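Local coordinates for sensory box/response regulator (Mycobacterium smegmatis, PDB 5YRP), which belongs to the EAL domain family of bacterial signalling proteins and carries a magnesium ion inside its barrel-like fold, at residues E67-G77 with G234-A242; F96-M104 with T133-V142. One frame throughout, in Å; residues are numbered along the deposited sequence.

Contact 1 of 2, residues E67-G77 with G234-A242; sequences EFSRWRANGVG and GSEMQTLLA
W71 of helix 52-73 packs as a knob among G234, M237, Q238 and L241 of helix 234-243, the two segments crossing at -35° with their axes 10.5 Å apart. The apolar part centres on the indole. M237 CG lies over the face of its six-membered ring, 4.0 Å from the centroid, a CH-pi contact. M237 CG stands anti to the backbone N (chi1 -179°), which brings the methylene to the ring while the selenium leads away. L241 CD1 approaches W71 CE3 obliquely. Further along, V76 CB meets L241 CB at 4.0 Å, and V76 CG1 reaches A242 CB.

Side-chain hydrogen bonds within residues 67-77 order the near side. W71 NE1 donates to E67 OE2 at 2.8 Å, from above the carboxylate plane, and R70 NH1 forms a salt bridge with E67 OE1 at 2.7 Å; together they fix the carboxylate beside G234. N74 ND2 bonds to R70 O at 2.8 Å, and a Schellman motif with G75 as C-prime residue turns V76 toward the partner helix.

Strand 7-15 lies beneath both helices: Y10 meets W71 edge-to-face and touches E67 and M237, while V21 of strand 21-29 touches L241.

Contact 2 of 2, residues F96-M104 with T133-V142; sequences FVESVAGIM and TLTGLHNVGV
Two successive helices of the EAL domain, 96-106 and 130-140, pack side by side around V97, whose side chain enters a knobs-into-holes site formed by T133, G136, L137 and V140. The segments run nearly parallel, 19° apart, with a closest axis approach of 9.4 Å.

Both V97 methyls are used. CG1, anti to the backbone N (chi1 176°), points to the backbone of the other helix and lies 3.6 Å from G136 C, an approach possible where glycine leaves the helix surface bare. V97 CG2 touches T133 CG2 at 3.5 Å, the two side chains meeting obliquely. One turn on, A101 CB fits against the fork of V140, 3.5 Å from CG1 and 3.8 Å from CG2.

The inner side of the interface is also apolar. L137 CD1 comes to the edge of the F96 ring, near its plane, while L137 CD2 approaches V100 CB at 4.3 Å. V142 CG2 is shared by V100 CG1 and the selenium of M104, each 3.9 Å away.

A Schellman motif with G141 as C-prime residue ends helix 130-140, V142 N bonding to L137 O at 2.9 Å. L116 of strand 114-119 touches both L137 and V142. Strand 114-119, helix 130-140 and strand 142-149 form one beta-alpha-beta crossover, and strands 81-86 and 114-119 with helix 96-106 the one before, so two neighbouring crossovers of the EAL barrel pack their helices together.

How the contacts relate
Contact 1 and contact 2 are separate patches of helix packing on the outside of the TIM-like barrel of the EAL family: their centres lie 23 Å apart and their nearest atoms about 6 Å apart. Helix 52-73 connects them, since it supplies residues 67-73 to contact 1 while its L61 touches V100 of contact 2. L109 forms a second bridge, meeting F68 and R72 as well as M104. Contact 1 joins parts 157 residues apart, contact 2 parts 29 apart. Magnesium is held by E25, N85, E117 and D147; the side chain of M237 lies about 13 Å from the ion and touches A24, next to E25. Strand 142-149 carries D147, linking contact 2 to the site through the chain.

Contact 1 of 2, residues E67-G77 with G234-A242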
loop_
_atom_site.group_PDB
_atom_site.type_symbol
_atom_site.label_atom_id
_atom_site.label_comp_id
_atom_site.label_asym_id
_atom_site.label_seq_id
_atom_site.Cartn_x
_atom_site.Cartn_y
_atom_site.Cartn_z
ATOM N N GLU A 67 -5.488 34.018 4.045
ATOM C CA GLU A 67 -6.049 34.233 2.709
ATOM C C GLU A 67 -7.436 33.611 2.571
ATOM O O GLU A 67 -8.293 34.144 1.872
ATOM C CB GLU A 67 -5.098 33.654 1.654
ATOM C CG GLU A 67 -5.584 33.729 0.209
ATOM C CD GLU A 67 -5.808 35.145 -0.290
ATOM O OE1 GLU A 67 -5.274 36.101 0.314
ATOM O OE2 GLU A 67 -6.516 35.296 -1.307
ATOM N N PHE A 68 -7.644 32.484 3.243
ATOM C CA PHE A 68 -8.920 31.769 3.212
ATOM C C PHE A 68 -10.023 32.594 3.879
ATOM O O PHE A 68 -11.118 32.722 3.333
ATOM C CB PHE A 68 -8.753 30.390 3.875
ATOM C CG PHE A 68 -10.010 29.552 3.921
ATOM C CD1 PHE A 68 -10.955 29.598 2.905
ATOM C CD2 PHE A 68 -10.220 28.673 4.975
ATOM C CE1 PHE A 68 -12.098 28.814 2.958
ATOM C CE2 PHE A 68 -11.358 27.885 5.032
ATOM C CZ PHE A 68 -12.300 27.956 4.021
ATOM N N SER A 69 -9.726 33.171 5.039
ATOM C CA SER A 69 -10.694 34.017 5.744
ATOM C C SER A 69 -11.038 35.289 4.956
ATOM O O SER A 69 -12.151 35.800 5.059
ATOM C CB SER A 69 -10.183 34.383 7.140
ATOM O OG SER A 69 -9.022 35.186 7.059
ATOM N N ARG A 70 -10.087 35.791 4.169
ATOM C CA ARG A 70 -10.335 36.951 3.303
ATOM C C ARG A 70 -11.433 36.660 2.288
ATOM O O ARG A 70 -12.207 37.547 1.936
ATOM C CB ARG A 70 -9.064 37.385 2.563
ATOM C CG ARG A 70 -7.981 37.968 3.457
ATOM C CD ARG A 70 -6.909 38.680 2.643
ATOM N NE ARG A 70 -5.722 38.999 3.446
ATOM C CZ ARG A 70 -4.556 38.347 3.411
ATOM N NH1 ARG A 70 -4.360 37.308 2.603
ATOM N NH2 ARG A 70 -3.562 38.747 4.195
ATOM N N TRP A 71 -11.485 35.419 1.816
ATOM C CA TRP A 71 -12.544 34.979 0.905
ATOM C C TRP A 71 -13.868 34.951 1.654
ATOM O O TRP A 71 -14.887 35.437 1.163
ATOM C CB TRP A 71 -12.250 33.586 0.338
ATOM C CG TRP A 71 -10.884 33.429 -0.261
ATOM C CD1 TRP A 71 -10.056 34.423 -0.690
ATOM C CD2 TRP A 71 -10.197 32.198 -0.516
ATOM N NE1 TRP A 71 -8.890 33.891 -1.185
ATOM C CE2 TRP A 71 -8.951 32.525 -1.092
ATOM C CE3 TRP A 71 -10.510 30.850 -0.310
ATOM C CZ2 TRP A 71 -8.019 31.555 -1.461
ATOM C CZ3 TRP A 71 -9.583 29.885 -0.676
ATOM C CH2 TRP A 71 -8.352 30.244 -1.245
ATOM N N ARG A 72 -13.828 34.377 2.853
ATOM C CA ARG A 72 -15.000 34.275 3.729
ATOM C C ARG A 72 -15.551 35.656 4.065
ATOM O O ARG A 72 -16.760 35.843 4.153
ATOM C CB ARG A 72 -14.649 33.535 5.023
ATOM C CG ARG A 72 -14.057 32.146 4.820
ATOM C CD ARG A 72 -13.928 31.400 6.139
ATOM N NE ARG A 72 -15.233 30.972 6.628
ATOM C CZ ARG A 72 -15.913 29.932 6.153
ATOM N NH1 ARG A 72 -15.416 29.184 5.166
ATOM N NH2 ARG A 72 -17.103 29.638 6.665
ATOM N N ALA A 73 -14.650 36.616 4.246
ATOM C CA ALA A 73 -15.021 38.011 4.471
ATOM C C ALA A 73 -15.751 38.596 3.259
ATOM O O ALA A 73 -16.751 39.294 3.408
ATOM C CB ALA A 73 -13.787 38.838 4.800
ATOM N N ASN A 74 -15.255 38.293 2.063
ATOM C CA ASN A 74 -15.897 38.724 0.816
ATOM C C ASN A 74 -17.082 37.852 0.392
ATOM O O ASN A 74 -17.616 38.017 -0.704
ATOM C CB ASN A 74 -14.870 38.773 -0.316
ATOM C CG ASN A 74 -13.952 39.965 -0.210
ATOM O OD1 ASN A 74 -14.283 41.053 -0.679
ATOM N ND2 ASN A 74 -12.790 39.772 0.408
ATOM N N GLY A 75 -17.481 36.919 1.251
ATOM C CA GLY A 75 -18.679 36.120 1.023
ATOM C C GLY A 75 -18.553 35.076 -0.070
ATOM O O GLY A 75 -19.559 34.667 -0.652
ATOM N N VAL A 76 -17.324 34.642 -0.346
ATOM C CA VAL A 76 -17.077 33.575 -1.319
ATOM C C VAL A 76 -16.343 32.433 -0.628
ATOM O O VAL A 76 -15.598 32.655 0.327
ATOM C CB VAL A 76 -16.284 34.070 -2.553
ATOM C CG1 VAL A 76 -16.982 35.262 -3.191
ATOM C CG2 VAL A 76 -14.852 34.438 -2.196
ATOM N N GLY A 77 -16.570 31.213 -1.108
ATOM C CA GLY A 77 -16.002 30.012 -0.487
ATOM C C GLY A 77 -16.387 29.885 0.977
ATOM O O GLY A 77 -15.615 29.382 1.798
ATOM N N GLY A 234 -4.476 33.316 -5.018
ATOM C CA GLY A 234 -5.553 33.589 -4.071
ATOM C C GLY A 234 -6.611 34.516 -4.642
ATOM O O GLY A 234 -7.807 34.312 -4.436
ATOM N N SER A 235 -6.167 35.537 -5.367
ATOM C CA SER A 235 -7.071 36.489 -6.006
ATOM C C SER A 235 -7.903 35.817 -7.092
ATOM O O SER A 235 -9.107 36.047 -7.209
ATOM C CB SER A 235 -6.276 37.636 -6.621
ATOM O OG SER A 235 -5.675 37.256 -7.849
ATOM N N GLU A 236 -7.237 34.993 -7.892
ATOM C CA GLU A 236 -7.892 34.261 -8.969
ATOM C C GLU A 236 -8.897 33.254 -8.401
ATOM O O GLU A 236 -9.957 33.027 -8.982
ATOM C CB GLU A 236 -6.847 33.545 -9.831
ATOM C CG GLU A 236 -5.898 34.474 -10.580
ATOM C CD GLU A 236 -4.774 33.731 -11.294
ATOM O OE1 GLU A 236 -4.127 32.854 -10.677
ATOM O OE2 GLU A 236 -4.523 34.031 -12.479
HETATM N N MSE A 237 -8.549 32.658 -7.264
HETATM C CA MSE A 237 -9.415 31.697 -6.579
HETATM C C MSE A 237 -10.667 32.373 -6.094
HETATM O O MSE A 237 -11.755 31.819 -6.231
HETATM C CB MSE A 237 -8.646 31.046 -5.427
HETATM C CG MSE A 237 -9.441 29.994 -4.652
HETATM SE SE MSE A 237 -9.909 28.428 -5.756
HETATM C CE MSE A 237 -8.141 27.590 -5.841
ATOM N N GLN A 238 -10.529 33.570 -5.522
ATOM C CA GLN A 238 -11.689 34.376 -5.125
ATOM C C GLN A 238 -12.665 34.463 -6.279
ATOM O O GLN A 238 -13.833 34.102 -6.151
ATOM C CB GLN A 238 -11.280 35.802 -4.744
ATOM C CG GLN A 238 -11.021 36.036 -3.270
ATOM C CD GLN A 238 -11.046 37.511 -2.916
ATOM O OE1 GLN A 238 -10.531 38.345 -3.662
ATOM N NE2 GLN A 238 -11.649 37.843 -1.779
ATOM N N THR A 239 -12.154 34.952 -7.404
ATOM C CA THR A 239 -12.931 35.121 -8.627
ATOM C C THR A 239 -13.622 33.814 -9.019
ATOM O O THR A 239 -14.797 33.807 -9.376
ATOM C CB THR A 239 -12.025 35.629 -9.767
ATOM O OG1 THR A 239 -11.277 36.765 -9.306
ATOM C CG2 THR A 239 -12.838 36.032 -10.990
ATOM N N LEU A 240 -12.892 32.711 -8.925
ATOM C CA LEU A 240 -13.445 31.395 -9.223
ATOM C C LEU A 240 -14.516 30.987 -8.220
ATOM O O LEU A 240 -15.542 30.430 -8.589
ATOM C CB LEU A 240 -12.328 30.353 -9.242
ATOM C CG LEU A 240 -12.733 28.883 -9.395
ATOM C CD1 LEU A 240 -13.658 28.661 -10.582
ATOM C CD2 LEU A 240 -11.488 28.022 -9.533
ATOM N N LEU A 241 -14.260 31.253 -6.946
ATOM C CA LEU A 241 -15.214 30.946 -5.880
ATOM C C LEU A 241 -16.458 31.821 -5.953
ATOM O O LEU A 241 -17.537 31.400 -5.536
ATOM C CB LEU A 241 -14.558 31.104 -4.511
ATOM C CG LEU A 241 -13.471 30.080 -4.181
ATOM C CD1 LEU A 241 -12.733 30.504 -2.923
ATOM C CD2 LEU A 241 -14.051 28.685 -4.008
ATOM N N ALA A 242 -16.292 33.040 -6.465
ATOM C CA ALA A 242 -17.413 33.956 -6.689
ATOM C C ALA A 242 -18.384 33.359 -7.703
ATOM O O ALA A 242 -19.602 33.375 -7.506
ATOM C CB ALA A 242 -16.907 35.309 -7.169
#

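Contact 2 of 2, residues F96-M104 with T133-V142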
loop_
_atom_site.group_PDB
_atom_site.type_symbol
_atom_site.label_atom_id
_atom_site.label_comp_id
_atom_site.label_asym_id
_atom_site.label_seq_id
_atom_site.Cartn_x
_atom_site.Cartn_y
_atom_site.Cartn_z
ATOM N N PHE A 96 1.529 21.553 18.461
ATOM C CA PHE A 96 1.059 21.625 17.073
ATOM C C PHE A 96 -0.463 21.656 16.994
ATOM O O PHE A 96 -1.038 22.537 16.362
ATOM C CB PHE A 96 1.590 20.448 16.249
ATOM C CG PHE A 96 0.971 20.341 14.880
ATOM C CD1 PHE A 96 1.481 21.069 13.811
ATOM C CD2 PHE A 96 -0.130 19.521 14.662
ATOM C CE1 PHE A 96 0.906 20.977 12.553
ATOM C CE2 PHE A 96 -0.709 19.427 13.406
ATOM C CZ PHE A 96 -0.190 20.155 12.351
ATOM N N VAL A 97 -1.109 20.693 17.644
ATOM C CA VAL A 97 -2.575 20.592 17.618
ATOM C C VAL A 97 -3.217 21.861 18.184
ATOM O O VAL A 97 -4.174 22.392 17.619
ATOM C CB VAL A 97 -3.080 19.361 18.407
ATOM C CG1 VAL A 97 -4.605 19.328 18.455
ATOM C CG2 VAL A 97 -2.555 18.073 17.790
ATOM N N GLU A 98 -2.678 22.331 19.303
ATOM C CA GLU A 98 -3.132 23.569 19.938
ATOM C C GLU A 98 -2.830 24.801 19.076
ATOM O O GLU A 98 -3.604 25.759 19.068
ATOM C CB GLU A 98 -2.477 23.722 21.314
ATOM C CG GLU A 98 -2.838 22.620 22.303
ATOM C CD GLU A 98 -2.138 22.763 23.646
ATOM O OE1 GLU A 98 -1.243 23.626 23.776
ATOM O OE2 GLU A 98 -2.480 22.005 24.580
ATOM N N SER A 99 -1.705 24.767 18.362
ATOM C CA SER A 99 -1.297 25.859 17.467
ATOM C C SER A 99 -2.274 26.050 16.310
ATOM O O SER A 99 -2.636 27.178 15.979
ATOM C CB SER A 99 0.112 25.613 16.909
ATOM O OG SER A 99 0.421 26.523 15.864
ATOM N N VAL A 100 -2.693 24.941 15.703
ATOM C CA VAL A 100 -3.651 24.970 14.596
ATOM C C VAL A 100 -4.955 25.623 15.055
ATOM O O VAL A 100 -5.501 26.479 14.359
ATOM C CB VAL A 100 -3.945 23.551 14.048
ATOM C CG1 VAL A 100 -5.041 23.586 12.988
ATOM C CG2 VAL A 100 -2.685 22.928 13.459
ATOM N N ALA A 101 -5.439 25.215 16.228
ATOM C CA ALA A 101 -6.621 25.824 16.839
ATOM C C ALA A 101 -6.420 27.323 17.005
ATOM O O ALA A 101 -7.319 28.115 16.730
ATOM C CB ALA A 101 -6.909 25.181 18.183
ATOM N N GLY A 102 -5.223 27.695 17.450
ATOM C CA GLY A 102 -4.837 29.099 17.601
ATOM C C GLY A 102 -4.835 29.893 16.308
ATOM O O GLY A 102 -5.120 31.090 16.314
ATOM N N ILE A 103 -4.499 29.231 15.203
ATOM C CA ILE A 103 -4.559 29.853 13.880
ATOM C C ILE A 103 -6.016 30.133 13.497
ATOM O O ILE A 103 -6.341 31.223 13.035
ATOM C CB ILE A 103 -3.902 28.975 12.785
ATOM C CG1 ILE A 103 -2.426 28.681 13.100
ATOM C CG2 ILE A 103 -4.017 29.633 11.414
ATOM C CD1 ILE A 103 -1.536 29.897 13.261
HETATM N N MSE A 104 -6.887 29.151 13.706
HETATM C CA MSE A 104 -8.282 29.248 13.265
HETATM C C MSE A 104 -9.110 30.152 14.132
HETATM O O MSE A 104 -10.048 30.794 13.652
HETATM C CB MSE A 104 -8.886 27.857 13.259
HETATM C CG MSE A 104 -8.223 27.021 12.173
HETATM SE SE MSE A 104 -9.152 25.295 12.031
HETATM C CE MSE A 104 -10.793 25.939 11.157
ATOM N N THR A 133 -2.918 12.806 18.067
ATOM C CA THR A 133 -2.859 14.071 17.333
ATOM C C THR A 133 -4.128 14.274 16.504
ATOM O O THR A 133 -4.748 15.338 16.560
ATOM C CB THR A 133 -1.627 14.122 16.405
ATOM O OG1 THR A 133 -0.435 13.923 17.177
ATOM C CG2 THR A 133 -1.544 15.460 15.668
ATOM N N LEU A 134 -4.501 13.252 15.740
ATOM C CA LEU A 134 -5.747 13.278 14.973
ATOM C C LEU A 134 -6.926 13.510 15.902
ATOM O O LEU A 134 -7.761 14.378 15.652
ATOM C CB LEU A 134 -5.966 11.966 14.217
ATOM C CG LEU A 134 -4.902 11.503 13.219
ATOM C CD1 LEU A 134 -5.400 10.272 12.476
ATOM C CD2 LEU A 134 -4.535 12.599 12.234
ATOM N N THR A 135 -6.977 12.728 16.976
ATOM C CA THR A 135 -8.038 12.836 17.979
ATOM C C THR A 135 -8.145 14.264 18.513
ATOM O O THR A 135 -9.246 14.792 18.685
ATOM C CB THR A 135 -7.802 11.859 19.149
ATOM O OG1 THR A 135 -7.577 10.541 18.632
ATOM C CG2 THR A 135 -9.005 11.835 20.101
ATOM N N GLY A 136 -6.997 14.883 18.767
ATOM C CA GLY A 136 -6.951 16.281 19.187
ATOM C C GLY A 136 -7.457 17.226 18.109
ATOM O O GLY A 136 -8.219 18.156 18.391
ATOM N N LEU A 137 -7.036 16.973 16.872
ATOM C CA LEU A 137 -7.409 17.809 15.727
ATOM C C LEU A 137 -8.895 17.759 15.393
ATOM O O LEU A 137 -9.477 18.771 15.006
ATOM C CB LEU A 137 -6.600 17.412 14.492
ATOM C CG LEU A 137 -5.174 17.961 14.434
ATOM C CD1 LEU A 137 -4.376 17.257 13.346
ATOM C CD2 LEU A 137 -5.171 19.468 14.214
ATOM N N HIS A 138 -9.501 16.583 15.527
ATOM C CA HIS A 138 -10.942 16.431 15.315
ATOM C C HIS A 138 -11.755 17.222 16.341
ATOM O O HIS A 138 -12.828 17.737 16.022
ATOM C CB HIS A 138 -11.346 14.954 15.340
ATOM C CG HIS A 138 -11.085 14.241 14.052
ATOM N ND1 HIS A 138 -9.858 13.699 13.740
ATOM C CD2 HIS A 138 -11.888 13.993 12.992
ATOM C CE1 HIS A 138 -9.916 13.143 12.544
ATOM N NE2 HIS A 138 -11.137 13.304 12.070
ATOM N N ASN A 139 -11.233 17.328 17.563
ATOM C CA ASN A 139 -11.877 18.108 18.627
ATOM C C ASN A 139 -11.810 19.617 18.394
ATOM O O ASN A 139 -12.694 20.356 18.825
ATOM C CB ASN A 139 -11.263 17.767 19.982
ATOM C CG ASN A 139 -11.473 16.317 20.365
ATOM O OD1 ASN A 139 -11.914 15.502 19.549
ATOM N ND2 ASN A 139 -11.157 15.984 21.612
ATOM N N VAL A 140 -10.751 20.062 17.727
ATOM C CA VAL A 140 -10.631 21.455 17.278
ATOM C C VAL A 140 -11.582 21.746 16.107
ATOM O O VAL A 140 -12.051 22.873 15.936
ATOM C CB VAL A 140 -9.178 21.777 16.862
ATOM C CG1 VAL A 140 -9.060 23.179 16.272
ATOM C CG2 VAL A 140 -8.245 21.638 18.055
ATOM N N GLY A 141 -11.876 20.719 15.317
ATOM C CA GLY A 141 -12.700 20.852 14.113
ATOM C C GLY A 141 -11.835 20.916 12.867
ATOM O O GLY A 141 -12.095 21.704 11.958
ATOM N N VAL A 142 -10.804 20.075 12.838
ATOM C CA VAL A 142 -9.848 20.020 11.740
ATOM C C VAL A 142 -9.886 18.625 11.130
ATOM O O VAL A 142 -9.647 17.632 11.817
ATOM C CB VAL A 142 -8.416 20.316 12.225
ATOM C CG1 VAL A 142 -7.445 20.363 11.054
ATOM C CG2 VAL A 142 -8.372 21.627 12.991
#